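Glycoside hydrolase family protein (Novosphingobium sp. PP1Y, PDB 6Q2F) is an alpha-L-rhamnosidase, a glycoside hydrolase that probably removes terminal alpha-L-rhamnose from its glycoside substrates. Local coordinates at residues A113-F116 and A117-A121; V379-Y382 and E383-A386; F388-S391 and R392-A396; N766-A769 and L770-L774. All coordinates share one frame; numbering follows the deposited sequence.

Contact 1. Residues A113-F116 and A117-A121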
loop_
_atom_site.group_PDB
_atom_site.type_symbol
_atom_site.label_atom_id
_atom_site.label_comp_id
_atom_site.label_asym_id
_atom_site.label_seq_id
_atom_site.Cartn_x
_atom_site.Cartn_y
_atom_site.Cartn_z
ATOM N N ALA A 113 -22.285 11.804 20.134
ATOM C CA ALA A 113 -21.223 10.858 20.465
ATOM C C ALA A 113 -19.892 11.294 19.865
ATOM O O ALA A 113 -18.870 11.302 20.551
ATOM C CB ALA A 113 -21.591 9.455 19.984
ATOM N N PHE A 114 -19.883 11.677 18.594
ATOM C CA PHE A 114 -18.624 12.069 17.974
ATOM C C PHE A 114 -18.077 13.340 18.605
ATOM O O PHE A 114 -16.864 13.455 18.832
ATOM C CB PHE A 114 -18.760 12.259 16.455
ATOM C CG PHE A 114 -17.436 12.534 15.801
ATOM C CD1 PHE A 114 -16.619 11.484 15.423
ATOM C CD2 PHE A 114 -16.971 13.832 15.644
ATOM C CE1 PHE A 114 -15.366 11.720 14.861
ATOM C CE2 PHE A 114 -15.719 14.077 15.073
ATOM C CZ PHE A 114 -14.918 13.016 14.687
ATOM N N ARG A 115 -18.951 14.312 18.865
ATOM C CA ARG A 115 -18.531 15.516 19.572
ATOM C C ARG A 115 -17.872 15.162 20.896
ATOM O O ARG A 115 -16.847 15.740 21.271
ATOM C CB ARG A 115 -19.731 16.439 19.808
ATOM C CG ARG A 115 -19.395 17.649 20.674
ATOM C CD ARG A 115 -20.526 18.665 20.712
ATOM N NE ARG A 115 -20.851 19.147 19.377
ATOM C CZ ARG A 115 -21.656 20.173 19.120
ATOM N NH1 ARG A 115 -22.222 20.844 20.112
ATOM N NH2 ARG A 115 -21.886 20.529 17.866
ATOM N N PHE A 116 -18.464 14.221 21.622
ATOM C CA PHE A 116 -17.878 13.766 22.872
ATOM C C PHE A 116 -16.511 13.145 22.646
ATOM O O PHE A 116 -15.578 13.408 23.406
ATOM C CB PHE A 116 -18.803 12.757 23.531
ATOM C CG PHE A 116 -18.319 12.295 24.866
ATOM C CD1 PHE A 116 -18.435 13.124 25.971
ATOM C CD2 PHE A 116 -17.751 11.041 25.022
ATOM C CE1 PHE A 116 -18.006 12.696 27.230
ATOM C CE2 PHE A 116 -17.311 10.608 26.274
ATOM C CZ PHE A 116 -17.435 11.444 27.374
ATOM N N ALA A 117 -16.376 12.309 21.614
ATOM C CA ALA A 117 -15.070 11.753 21.278
ATOM C C ALA A 117 -14.064 12.855 21.018
ATOM O O ALA A 117 -12.910 12.772 21.453
ATOM C CB ALA A 117 -15.162 10.847 20.044
ATOM N N ALA A 118 -14.478 13.904 20.312
ATOM C CA ALA A 118 -13.530 14.959 19.986
ATOM C C ALA A 118 -13.108 15.704 21.245
ATOM O O ALA A 118 -11.936 16.060 21.404
ATOM C CB ALA A 118 -14.140 15.914 18.954
ATOM N N HIS A 119 -14.056 15.938 22.164
ATOM C CA HIS A 119 -13.717 16.646 23.392
ATOM C C HIS A 119 -12.855 15.786 24.299
ATOM O O HIS A 119 -11.988 16.303 25.012
ATOM C CB HIS A 119 -14.987 17.093 24.116
ATOM C CG HIS A 119 -15.529 18.395 23.612
ATOM N ND1 HIS A 119 -14.940 19.609 23.901
ATOM C CD2 HIS A 119 -16.584 18.672 22.805
ATOM C CE1 HIS A 119 -15.618 20.577 23.309
ATOM N NE2 HIS A 119 -16.631 20.038 22.653
ATOM N N GLU A 120 -13.090 14.473 24.297
ATOM C CA GLU A 120 -12.272 13.583 25.110
ATOM C C GLU A 120 -10.862 13.500 24.561
ATOM O O GLU A 120 -9.898 13.451 25.333
ATOM C CB GLU A 120 -12.897 12.189 25.176
ATOM C CG GLU A 120 -14.114 12.102 26.088
ATOM C CD GLU A 120 -13.756 12.276 27.551
ATOM O OE1 GLU A 120 -13.250 11.307 28.163
ATOM O OE2 GLU A 120 -13.973 13.385 28.083
ATOM N N ALA A 121 -10.714 13.458 23.233
ATOM C CA ALA A 121 -9.369 13.445 22.666
ATOM C C ALA A 121 -8.650 14.747 22.982
ATOM O O ALA A 121 -7.478 14.743 23.366
ATOM C CB ALA A 121 -9.425 13.214 21.155
#
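Phe116 packs on Glu120, one helical turn on. Glu120 CG lies over one face of the Phe116 ring, toward its rim, in a CH-pi contact 3.8 Å from the ring centroid. CG of Phe116 stands anti to the backbone N (chi1 -176°), which carries the ring along the helix to Glu120. The carboxylate is turned nearly parallel to the ring, with 6° between the planes. With an alanine at Phe116, the Glu120 methylene would probably lose its aromatic cover, and a gap is likely to open beside it. Arg115 and His119 also run side by side. Arg115 CG meets the edge of the imidazole at CD2, 3.7 Å away. The stretch belongs to helix 108-124, the crossover helix of a beta-alpha-beta unit between parallel strands 85-91 and 127-131. Backbone bonds are regular i to i+4 pairs, such as Ala118 N to Phe114 O at 2.8 Å and Glu120 N to Phe116 O at 2.8 Å. Charged ends reach outside: Glu120 forms salt bridges with Arg72 and Arg123, and Arg115 NE bonds to Ala486 O. Phe114 and Ala118 pack on Leu128 of strand 127-131, while Ala117 touches Ile71 of helix 68-81.

Contact 2. Residues V379-Y382 and E383-A386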
loop_
_atom_site.group_PDB
_atom_site.type_symbol
_atom_site.label_atom_id
_atom_site.label_comp_id
_atom_site.label_asym_id
_atom_site.label_seq_id
_atom_site.Cartn_x
_atom_site.Cartn_y
_atom_site.Cartn_z
ATOM N N VAL A 379 -6.112 -0.417 -32.678
ATOM C CA VAL A 379 -5.125 -0.261 -31.620
ATOM C C VAL A 379 -5.101 -1.535 -30.792
ATOM O O VAL A 379 -6.111 -1.932 -30.198
ATOM C CB VAL A 379 -5.426 0.961 -30.757
ATOM C CG1 VAL A 379 -4.494 0.972 -29.544
ATOM C CG2 VAL A 379 -5.256 2.240 -31.584
ATOM N N ASP A 380 -3.948 -2.194 -30.766
ATOM C CA ASP A 380 -3.821 -3.425 -30.007
ATOM C C ASP A 380 -3.998 -3.143 -28.519
ATOM O O ASP A 380 -3.339 -2.263 -27.961
ATOM C CB ASP A 380 -2.463 -4.064 -30.280
ATOM C CG ASP A 380 -2.266 -5.332 -29.504
ATOM O OD1 ASP A 380 -3.166 -6.199 -29.572
ATOM O OD2 ASP A 380 -1.236 -5.455 -28.809
ATOM N N ARG A 381 -4.917 -3.877 -27.893
ATOM C CA ARG A 381 -5.220 -3.745 -26.467
ATOM C C ARG A 381 -5.515 -2.299 -26.076
ATOM O O ARG A 381 -5.017 -1.784 -25.066
ATOM C CB ARG A 381 -4.100 -4.349 -25.616
ATOM C CG ARG A 381 -4.425 -5.801 -25.249
ATOM C CD ARG A 381 -3.203 -6.586 -24.950
ATOM N NE ARG A 381 -2.281 -6.610 -26.076
ATOM C CZ ARG A 381 -1.104 -7.218 -26.017
ATOM N NH1 ARG A 381 -0.753 -7.830 -24.891
ATOM N NH2 ARG A 381 -0.284 -7.219 -27.060
ATOM N N TYR A 382 -6.388 -1.654 -26.867
ATOM C CA TYR A 382 -6.677 -0.240 -26.638
ATOM C C TYR A 382 -7.431 -0.028 -25.332
ATOM O O TYR A 382 -7.237 0.992 -24.664
ATOM C CB TYR A 382 -7.456 0.353 -27.821
ATOM C CG TYR A 382 -8.965 0.203 -27.772
ATOM C CD1 TYR A 382 -9.759 1.136 -27.105
ATOM C CD2 TYR A 382 -9.596 -0.868 -28.391
ATOM C CE1 TYR A 382 -11.133 0.998 -27.047
ATOM C CE2 TYR A 382 -10.969 -1.010 -28.348
ATOM C CZ TYR A 382 -11.735 -0.073 -27.676
ATOM O OH TYR A 382 -13.108 -0.220 -27.630
ATOM N N GLU A 383 -8.308 -0.970 -24.957
ATOM C CA GLU A 383 -9.085 -0.799 -23.732
ATOM C C GLU A 383 -8.175 -0.558 -22.532
ATOM O O GLU A 383 -8.402 0.369 -21.746
ATOM C CB GLU A 383 -9.990 -2.011 -23.492
ATOM C CG GLU A 383 -11.068 -2.218 -24.571
ATOM C CD GLU A 383 -10.654 -3.245 -25.588
ATOM O OE1 GLU A 383 -9.452 -3.576 -25.611
ATOM O OE2 GLU A 383 -11.503 -3.726 -26.368
ATOM N N THR A 384 -7.126 -1.375 -22.372
ATOM C CA THR A 384 -6.243 -1.160 -21.229
ATOM C C THR A 384 -5.367 0.072 -21.435
ATOM O O THR A 384 -5.143 0.837 -20.492
ATOM C CB THR A 384 -5.399 -2.411 -20.921
ATOM O OG1 THR A 384 -4.527 -2.144 -19.809
ATOM C CG2 THR A 384 -4.576 -2.856 -22.095
ATOM N N LYS A 385 -4.902 0.311 -22.667
ATOM C CA LYS A 385 -4.053 1.478 -22.913
ATOM C C LYS A 385 -4.813 2.780 -22.708
ATOM O O LYS A 385 -4.210 3.793 -22.348
ATOM C CB LYS A 385 -3.463 1.440 -24.327
ATOM C CG LYS A 385 -2.402 0.363 -24.538
ATOM C CD LYS A 385 -2.104 0.181 -26.034
ATOM C CE LYS A 385 -1.040 -0.907 -26.262
ATOM N NZ LYS A 385 -0.845 -1.215 -27.708
ATOM N N ALA A 386 -6.127 2.766 -22.914
ATOM C CA ALA A 386 -6.961 3.940 -22.692
ATOM C C ALA A 386 -7.395 4.073 -21.245
ATOM O O ALA A 386 -8.126 5.014 -20.921
ATOM C CB ALA A 386 -8.201 3.896 -23.594
HETATM O O HOH W 1 0.501 -3.495 -28.301
HETATM O O HOH W 2 -13.745 -2.698 -27.443
#
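Tyr382 carries Glu383 over one face of its ring. This pair sits in the single turn of helix 382-385, with Arg381 at the N-cap position. Glu383 CG makes a CH-pi contact 4.0 Å from the Tyr382 ring centroid, and the carboxylate stacks toward the rim with its plane 22° from that of the ring. The Tyr382 ring takes the position between the backbone N and the carbonyl carbon (chi1 87°). There it folds over its own helix turn, and Glu383 N also lies over the ring face. A water joins the far ends of the two side chains, bonded to Tyr382 OH and donating to Glu383 OE2. Thr317 OG1 bonds to the same carboxylate oxygen.

Backbone bonds close the turn: Lys385 N donates to Arg381 O, and Ala386 N reaches Tyr382 O at 2.7 Å. Thr384 CG2 rests against Arg381 O at 3.2 Å. Asp380 and Arg381, just before the helix, form a salt bridge. Arg381 NH2 meets the syn lone pair of Asp380 OD2 nearly in the guanidinium plane, and a weak bond from NE goes to the same oxygen. Asp380 OD1 is paired with Lys307 of strand 303-308, and Lys385 with Asp547 of helix 543-575. Lys385 lies extended back along the preceding loop. Its NZ donates to the backbone oxygen Asp380 O at 2.7 Å, and a water that accepts from the same NZ donates to Asp380 OD2 at 2.7 Å.

Contact 3. Residues F388-S391 and R392-A396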
loop_
_atom_site.group_PDB
_atom_site.type_symbol
_atom_site.label_atom_id
_atom_site.label_comp_id
_atom_site.label_asym_id
_atom_site.label_seq_id
_atom_site.Cartn_x
_atom_site.Cartn_y
_atom_site.Cartn_z
ATOM N N PHE A 388 -9.294 1.939 -19.358
ATOM C CA PHE A 388 -10.509 1.284 -18.901
ATOM C C PHE A 388 -10.210 0.101 -17.990
ATOM O O PHE A 388 -11.086 -0.306 -17.225
ATOM C CB PHE A 388 -11.345 0.810 -20.087
ATOM C CG PHE A 388 -11.993 1.924 -20.858
ATOM C CD1 PHE A 388 -13.064 2.621 -20.319
ATOM C CD2 PHE A 388 -11.541 2.267 -22.117
ATOM C CE1 PHE A 388 -13.659 3.646 -21.018
ATOM C CE2 PHE A 388 -12.135 3.292 -22.827
ATOM C CZ PHE A 388 -13.201 3.980 -22.276
ATOM N N VAL A 389 -8.998 -0.451 -18.061
ATOM C CA VAL A 389 -8.581 -1.563 -17.210
ATOM C C VAL A 389 -7.064 -1.528 -17.136
ATOM O O VAL A 389 -6.395 -1.168 -18.108
ATOM C CB VAL A 389 -9.091 -2.921 -17.755
ATOM C CG1 VAL A 389 -8.608 -3.134 -19.195
ATOM C CG2 VAL A 389 -8.622 -4.060 -16.848
HETATM N N MSE A 390 -6.523 -1.911 -15.983
HETATM C CA MSE A 390 -5.102 -1.758 -15.728
HETATM C C MSE A 390 -4.253 -2.830 -16.393
HETATM O O MSE A 390 -4.682 -3.969 -16.553
HETATM C CB MSE A 390 -4.834 -1.761 -14.215
HETATM C CG MSE A 390 -5.285 -0.475 -13.528
HETATM SE SE MSE A 390 -4.487 1.090 -14.335
HETATM C CE MSE A 390 -5.944 1.628 -15.547
ATOM N N SER A 391 -3.044 -2.455 -16.801
ATOM C CA SER A 391 -2.004 -3.424 -17.102
ATOM C C SER A 391 -0.884 -3.200 -16.101
ATOM O O SER A 391 -0.664 -2.076 -15.641
ATOM C CB SER A 391 -1.497 -3.308 -18.552
ATOM O OG SER A 391 -2.547 -3.529 -19.473
ATOM N N ARG A 392 -0.228 -4.261 -15.728
ATOM C CA ARG A 392 0.834 -4.175 -14.795
ATOM C C ARG A 392 2.019 -3.411 -15.342
ATOM O O ARG A 392 2.645 -2.661 -14.664
ATOM C CB ARG A 392 1.217 -5.565 -14.359
ATOM C CG ARG A 392 2.400 -5.585 -13.443
ATOM C CD ARG A 392 2.817 -6.992 -13.092
ATOM N NE ARG A 392 3.169 -7.056 -11.679
ATOM C CZ ARG A 392 2.446 -6.521 -10.694
ATOM N NH1 ARG A 392 1.345 -5.842 -10.941
ATOM N NH2 ARG A 392 2.850 -6.656 -9.464
ATOM N N ASP A 393 2.311 -3.626 -16.596
ATOM C CA ASP A 393 3.465 -3.051 -17.281
ATOM C C ASP A 393 3.011 -2.703 -18.688
ATOM O O ASP A 393 2.872 -3.588 -19.535
ATOM C CB ASP A 393 4.641 -4.032 -17.308
ATOM C CG ASP A 393 5.841 -3.490 -18.073
ATOM O OD1 ASP A 393 5.847 -2.290 -18.431
ATOM O OD2 ASP A 393 6.792 -4.262 -18.295
ATOM N N TYR A 394 2.779 -1.413 -18.937
ATOM C CA TYR A 394 2.292 -1.025 -20.250
ATOM C C TYR A 394 3.365 -1.166 -21.320
ATOM O O TYR A 394 3.034 -1.225 -22.510
ATOM C CB TYR A 394 1.749 0.398 -20.199
ATOM C CG TYR A 394 0.346 0.466 -19.641
ATOM C CD1 TYR A 394 -0.742 0.134 -20.439
ATOM C CD2 TYR A 394 0.102 0.844 -18.327
ATOM C CE1 TYR A 394 -2.030 0.190 -19.966
ATOM C CE2 TYR A 394 -1.207 0.897 -17.835
ATOM C CZ TYR A 394 -2.271 0.569 -18.672
ATOM O OH TYR A 394 -3.581 0.619 -18.236
ATOM N N TYR A 395 4.641 -1.245 -20.933
ATOM C CA TYR A 395 5.668 -1.471 -21.943
ATOM C C TYR A 395 5.661 -2.915 -22.407
ATOM O O TYR A 395 6.151 -3.209 -23.499
ATOM C CB TYR A 395 7.051 -1.096 -21.406
ATOM C CG TYR A 395 7.157 0.339 -20.961
ATOM C CD1 TYR A 395 6.464 1.347 -21.619
ATOM C CD2 TYR A 395 7.935 0.692 -19.870
ATOM C CE1 TYR A 395 6.548 2.662 -21.213
ATOM C CE2 TYR A 395 8.028 2.013 -19.456
ATOM C CZ TYR A 395 7.337 3.001 -20.130
ATOM O OH TYR A 395 7.418 4.311 -19.729
ATOM N N ALA A 396 5.114 -3.824 -21.591
ATOM C CA ALA A 396 5.077 -5.239 -21.944
ATOM C C ALA A 396 4.052 -5.546 -23.032
ATOM O O ALA A 396 4.098 -6.633 -23.614
ATOM C CB ALA A 396 4.789 -6.082 -20.697
#
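An Asx turn lies in the loop that runs from helix 382-385 toward strand 413-414, and the side chain of Tyr394, inside that turn, folds back over Ser391. Ser391 CB sits over one face of the ring, offset toward its rim, in a CH-pi contact 3.9 Å from the Tyr394 ring centroid. Ser391 OG is near the same part of the ring, 3.8 Å from Tyr394 CE1. CG of Tyr394 stands anti to the carbonyl carbon (chi1 -81°), which turns the ring back over the preceding residues. Its hydroxyl end then reaches the backbone of the 388-391 segment. Ser391 N gives Tyr394 OH a weak hydrogen bond at 3.4 Å. The selenomethionine Met390 crosses this end of the ring, with its CE 3.7 Å from Tyr394 OH.

Thr384 is the outside partner of the hydroxyl. Tyr394 OH is hydrogen-bonded to Thr384 O, and Thr384 OG1 probably bonds to Val389 O. The loop is thereby tied back to the helix before it. Ser391 OG also nears Thr384 OG1, but that pair is doubtfully short. Arg554 makes a cation-pi contact with the Tyr394 ring. A leucine in place of Tyr394 would probably leave Thr384 O and Ser391 N without the hydroxyl and Arg554 without its aromatic partner. Arg392 points another way and forms a salt bridge with Asp750.

The backbone at 393-396 turns tightly. Ala396 N donates to Asp393 O at 3.1 Å. Tyr395 N donates to Asp393 OD1 at 3.0 Å, approaching from above the carboxylate plane. This bond from the backbone N two residues on defines the Asx turn at Asp393.

Contact 4. Residues N766-A769 and L770-L774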
loop_
_atom_site.group_PDB
_atom_site.type_symbol
_atom_site.label_atom_id
_atom_site.label_comp_id
_atom_site.label_asym_id
_atom_site.label_seq_id
_atom_site.Cartn_x
_atom_site.Cartn_y
_atom_site.Cartn_z
ATOM N N ASN A 766 10.902 9.497 -7.969
ATOM C CA ASN A 766 10.061 9.469 -9.148
ATOM C C ASN A 766 10.406 10.656 -10.044
ATOM O O ASN A 766 11.375 11.393 -9.805
ATOM C CB ASN A 766 8.581 9.451 -8.737
ATOM C CG ASN A 766 8.139 10.738 -8.049
ATOM O OD1 ASN A 766 8.964 11.561 -7.651
ATOM N ND2 ASN A 766 6.822 10.899 -7.880
ATOM N N PHE A 767 9.619 10.845 -11.104
ATOM C CA PHE A 767 9.922 11.911 -12.052
ATOM C C PHE A 767 9.908 13.272 -11.367
ATOM O O PHE A 767 10.819 14.081 -11.576
ATOM C CB PHE A 767 8.935 11.851 -13.225
ATOM C CG PHE A 767 9.026 13.020 -14.185
ATOM C CD1 PHE A 767 9.865 12.968 -15.295
ATOM C CD2 PHE A 767 8.242 14.147 -13.992
ATOM C CE1 PHE A 767 9.937 14.038 -16.193
ATOM C CE2 PHE A 767 8.295 15.238 -14.890
ATOM C CZ PHE A 767 9.136 15.174 -15.997
ATOM N N ASN A 768 8.906 13.537 -10.524
ATOM C CA ASN A 768 8.820 14.845 -9.868
ATOM C C ASN A 768 10.022 15.089 -8.965
ATOM O O ASN A 768 10.608 16.176 -8.972
ATOM C CB ASN A 768 7.540 14.987 -9.038
ATOM C CG ASN A 768 7.485 16.347 -8.317
ATOM O OD1 ASN A 768 7.930 16.483 -7.167
ATOM N ND2 ASN A 768 6.998 17.366 -9.018
ATOM N N ALA A 769 10.375 14.102 -8.142
ATOM C CA ALA A 769 11.547 14.254 -7.291
ATOM C C ALA A 769 12.800 14.469 -8.132
ATOM O O ALA A 769 13.598 15.359 -7.842
ATOM C CB ALA A 769 11.700 13.040 -6.374
ATOM N N LEU A 770 12.981 13.671 -9.184
ATOM C CA LEU A 770 14.141 13.846 -10.056
ATOM C C LEU A 770 14.225 15.270 -10.594
ATOM O O LEU A 770 15.289 15.903 -10.550
ATOM C CB LEU A 770 14.097 12.842 -11.214
ATOM C CG LEU A 770 15.099 13.100 -12.345
ATOM C CD1 LEU A 770 16.548 12.973 -11.857
ATOM C CD2 LEU A 770 14.859 12.179 -13.537
ATOM N N THR A 771 13.102 15.806 -11.069
ATOM C CA THR A 771 13.122 17.041 -11.846
ATOM C C THR A 771 12.869 18.305 -11.032
ATOM O O THR A 771 13.098 19.403 -11.554
ATOM C CB THR A 771 12.091 16.982 -12.974
ATOM O OG1 THR A 771 10.784 16.821 -12.418
ATOM C CG2 THR A 771 12.393 15.825 -13.917
ATOM N N GLU A 772 12.414 18.195 -9.783
ATOM C CA GLU A 772 12.052 19.369 -8.997
ATOM C C GLU A 772 12.799 19.507 -7.681
ATOM O O GLU A 772 12.901 20.626 -7.169
ATOM C CB GLU A 772 10.550 19.362 -8.678
ATOM C CG GLU A 772 9.635 19.259 -9.897
ATOM C CD GLU A 772 9.545 20.562 -10.677
ATOM O OE1 GLU A 772 9.930 21.618 -10.122
ATOM O OE2 GLU A 772 9.085 20.529 -11.838
ATOM N N LEU A 773 13.296 18.414 -7.102
ATOM C CA LEU A 773 13.889 18.451 -5.770
ATOM C C LEU A 773 15.413 18.438 -5.793
ATOM O O LEU A 773 16.049 19.169 -5.031
ATOM C CB LEU A 773 13.413 17.257 -4.932
ATOM C CG LEU A 773 11.912 17.173 -4.622
ATOM C CD1 LEU A 773 11.604 15.979 -3.733
ATOM C CD2 LEU A 773 11.406 18.489 -4.002
ATOM N N LEU A 774 16.000 17.602 -6.649
ATOM C CA LEU A 774 17.415 17.295 -6.573
ATOM C C LEU A 774 18.230 18.416 -7.194
ATOM O O LEU A 774 17.916 18.897 -8.284
ATOM C CB LEU A 774 17.708 15.981 -7.290
ATOM C CG LEU A 774 17.075 14.737 -6.692
ATOM C CD1 LEU A 774 17.636 13.513 -7.376
ATOM C CD2 LEU A 774 17.378 14.709 -5.207
#
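Helix 767-773 starts with a regular bond from Leu770 N to Asn766 O and includes a pi-type turn at 770-773: Ala769 O accepts from Leu773 N at 3.2 Å and also, weakly, from Leu774 N five residues on, the wider pi-type bond. Asn766 is the N-cap. Its OD1 accepts from Ala769 N at 2.9 Å, a nearly straight bond. Thr771 and Phe767 form the main side-chain pair. Thr771 OG1 lies between the backbone N and the carbonyl carbon (chi1 61°) and donates to Phe767 O at 2.9 Å, from above the carbonyl plane. Thr771 N donates to the same oxygen, which is therefore held by two donors. The methyl CG2 is turned to the Phe767 ring and lies over its face, 3.9 Å from the ring centroid. Arg555 adds a cation-pi contact with this ring.

One residue along, Asn768 and Glu772 cross at about a right angle, with Asn768 ND2 3.4 Å from Glu772 CG. Asn768 OD1 bonds to Tyr636 OH. Ala769 CB and Leu773 CD1 make a looser apolar contact at 4.0 Å.

The helix follows strand 762-765, part of a mixed sheet. Ala769 and Leu773 pack on Tyr636 of helix 620-636. Phe767 rests on Ala804 and Ala805 of helix 803-814, and Leu770 and Leu774 touch Ile792 of strand 788-794.

How the contacts relate
Contacts 1 and 2 are buried, contact 4 partly so, and contact 3 is at the surface. Contacts 1 and 4 lie within helices beside sheets with parallel strands, but of these two only contact 4 includes a capped start and a wider pi-type turn. Contacts 2 and 3 are neighbours, their centres 9 Å apart. Thr384 OG1 probably bonds to Val389 O, and Tyr394 OH bonds to Thr384 O. Contact 1 lies across the chain's centre from both. An aromatic face meets an aliphatic carbon in all four: glutamate in contacts 1 and 2, serine in contact 3, threonine in contact 4. Contact 2 holds a salt bridge between its own residues; those of contacts 1 and 3 reach outside partners.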